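Side-chain contact in putative secreted protein (Streptomyces coelicolor A3, PDB 2QF9), which is of unknown function but is probably secreted and belongs to the DUF305 family, with a ferritin-like bundle of helices: residues Lys132-Val135 / Glu136-Val140. Numbering follows the deposited sequence.
Sequences KGCV and ERCTV
Cys134 and Cys138, four residues apart at the end of helix 109-137, are joined by a disulfide. Cys134 SG lies 2.1 Å from Cys138 SG, and the torsion about the S-S bond is -117°. The two side chains reach the bridge differently. In Cys134, SG stands anti to the backbone N (chi1 179°), beside its own carbonyl carbon, which points the sulfur toward the end of the helix. In Cys138, SG is anti to the carbonyl carbon and beside the backbone N (chi1 -70°), which turns it back to meet its partner. Each SG also sits 3.1 Å from the CB of the other cysteine.

The same two residues are tied through the backbone. Cys138 N donates a hydrogen bond to Cys134 O at 2.8 Å. Cys138 CB also lies against Cys134 O. The disulfide and this main-chain hydrogen bond close the same turn. One residue earlier, Arg137 N donates a hydrogen bond to Gly133 O at 2.9 Å. Arg137 N also makes a weak hydrogen bond to Cys134 O at 3.2 Å. The CB and CG of Arg137 pass close to Gly133 O, with CB 3.3 Å away, before the extended chain leads outward. Glu136 N bonds to Lys132 O.

Cys138 is the first residue to leave helical geometry. The disulfide therefore spans the last helical turn and the start of the link to helix 141-167. Phe12 of helix 8-31 packs on both cysteines, while Ala147 touches Cys134 and Lys144 touches Cys138. Asp9 bonds to Thr139 OG1 and Val140 N, holding the link that follows. This is an i to i+4 disulfide at a helix C-terminus, placed at the tight turn between two adjacent helices of the DUF305 bundle.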
ATOM      1  N   LYS A 132     -12.244   5.586  16.772  1.00 14.76           N
ATOM      2  CA  LYS A 132     -13.307   6.185  17.578  1.00 15.84           C
ATOM      3  C   LYS A 132     -12.871   7.535  18.127  1.00 16.08           C
ATOM      4  O   LYS A 132     -13.684   8.478  18.167  1.00 16.37           O
ATOM      5  CB  LYS A 132     -13.745   5.241  18.705  1.00 15.51           C
ATOM      6  CG  LYS A 132     -14.663   4.131  18.252  1.00 17.38           C
ATOM      7  CD  LYS A 132     -15.033   3.231  19.436  1.00 18.58           C
ATOM      8  CE  LYS A 132     -16.008   2.133  19.041  1.00 21.57           C
ATOM      9  NZ  LYS A 132     -16.217   1.187  20.208  1.00 23.20           N
ATOM     10  N   GLY A 133     -11.599   7.636  18.529  1.00 15.30           N
ATOM     11  CA  GLY A 133     -11.029   8.890  19.025  1.00 16.16           C
ATOM     12  C   GLY A 133     -11.079   9.982  17.962  1.00 16.01           C
ATOM     13  O   GLY A 133     -11.400  11.137  18.255  1.00 16.20           O
ATOM     14  N   CYS A 134     -10.746   9.623  16.724  1.00 15.59           N
ATOM     15  CA  CYS A 134     -10.835  10.567  15.608  1.00 16.05           C
ATOM     16  C   CYS A 134     -12.298  10.913  15.265  1.00 16.58           C
ATOM     17  O   CYS A 134     -12.605  12.066  14.973  1.00 16.40           O
ATOM     18  CB  CYS A 134     -10.071  10.038  14.387  1.00 16.32           C
ATOM     19  SG  CYS A 134     -10.111  11.091  12.893  1.00 15.95           S
ATOM     20  N   VAL A 135     -13.208   9.936  15.323  1.00 16.89           N
ATOM     21  CA  VAL A 135     -14.626  10.230  15.070  1.00 18.11           C
ATOM     22  C   VAL A 135     -15.092  11.331  16.062  1.00 18.88           C
ATOM     23  O   VAL A 135     -15.820  12.261  15.685  1.00 19.11           O
ATOM     24  CB  VAL A 135     -15.535   8.948  15.091  1.00 17.92           C
ATOM     25  CG1 VAL A 135     -17.022   9.317  14.966  1.00 19.75           C
ATOM     26  CG2 VAL A 135     -15.166   8.012  13.954  1.00 18.33           C
ATOM     27  N   GLU A 136     -14.632  11.237  17.303  1.00 19.45           N
ATOM     28  CA  GLU A 136     -14.933  12.247  18.327  1.00 21.74           C
ATOM     29  C   GLU A 136     -14.213  13.587  18.133  1.00 21.05           C
ATOM     30  O   GLU A 136     -14.830  14.644  18.300  1.00 21.55           O
ATOM     31  CB  GLU A 136     -14.615  11.693  19.714  1.00 21.76           C
ATOM     32  CG  GLU A 136     -14.855  12.668  20.872  1.00 24.95           C
ATOM     33  CD  GLU A 136     -14.419  12.085  22.198  1.00 25.33           C
ATOM     34  OE1 GLU A 136     -14.619  10.865  22.402  1.00 30.19           O
ATOM     35  OE2 GLU A 136     -13.877  12.845  23.036  1.00 31.92           O
ATOM     36  N   ARG A 137     -12.921  13.551  17.781  1.00 19.26           N
ATOM     37  CA  ARG A 137     -12.054  14.726  17.920  1.00 19.21           C
ATOM     38  C   ARG A 137     -11.604  15.381  16.599  1.00 18.74           C
ATOM     39  O   ARG A 137     -11.318  16.585  16.565  1.00 19.02           O
ATOM     40  CB  ARG A 137     -10.807  14.379  18.739  1.00 19.04           C
ATOM     41  CG  ARG A 137     -11.059  13.973  20.192  1.00 19.94           C
ATOM     42  CD  ARG A 137      -9.755  13.575  20.850  1.00 23.46           C
ATOM     43  NE  ARG A 137      -9.920  13.253  22.268  1.00 27.82           N
ATOM     44  CZ  ARG A 137      -9.720  14.119  23.262  1.00 31.05           C
ATOM     45  NH1 ARG A 137      -9.351  15.367  23.002  1.00 31.51           N
ATOM     46  NH2 ARG A 137      -9.897  13.741  24.527  1.00 32.90           N
ATOM     47  N   CYS A 138     -11.488  14.588  15.531  1.00 18.03           N
ATOM     48  CA  CYS A 138     -11.101  15.128  14.226  1.00 17.27           C
ATOM     49  C   CYS A 138     -12.098  16.169  13.715  1.00 17.56           C
ATOM     50  O   CYS A 138     -13.307  16.110  14.025  1.00 16.80           O
ATOM     51  CB  CYS A 138     -10.953  14.013  13.191  1.00 17.19           C
ATOM     52  SG  CYS A 138      -9.489  12.963  13.502  1.00 18.14           S
ATOM     53  N   THR A 139     -11.574  17.097  12.919  1.00 17.45           N
ATOM     54  CA  THR A 139     -12.369  18.185  12.338  1.00 18.26           C
ATOM     55  C   THR A 139     -12.445  18.134  10.798  1.00 17.67           C
ATOM     56  O   THR A 139     -13.338  18.738  10.191  1.00 18.48           O
ATOM     57  CB  THR A 139     -11.846  19.580  12.798  1.00 18.56           C
ATOM     58  OG1 THR A 139     -10.585  19.859  12.177  1.00 21.26           O
ATOM     59  CG2 THR A 139     -11.674  19.642  14.309  1.00 19.31           C
ATOM     60  N   VAL A 140     -11.506  17.430  10.167  1.00 16.75           N
ATOM     61  CA  VAL A 140     -11.477  17.303   8.715  1.00 16.50           C
ATOM     62  C   VAL A 140     -12.441  16.202   8.255  1.00 16.43           C
ATOM     63  O   VAL A 140     -12.321  15.036   8.662  1.00 16.40           O
ATOM     64  CB  VAL A 140     -10.033  17.022   8.188  1.00 16.08           C
ATOM     65  CG1 VAL A 140     -10.054  16.749   6.702  1.00 16.70           C
ATOM     66  CG2 VAL A 140      -9.095  18.184   8.511  1.00 16.49           C
TER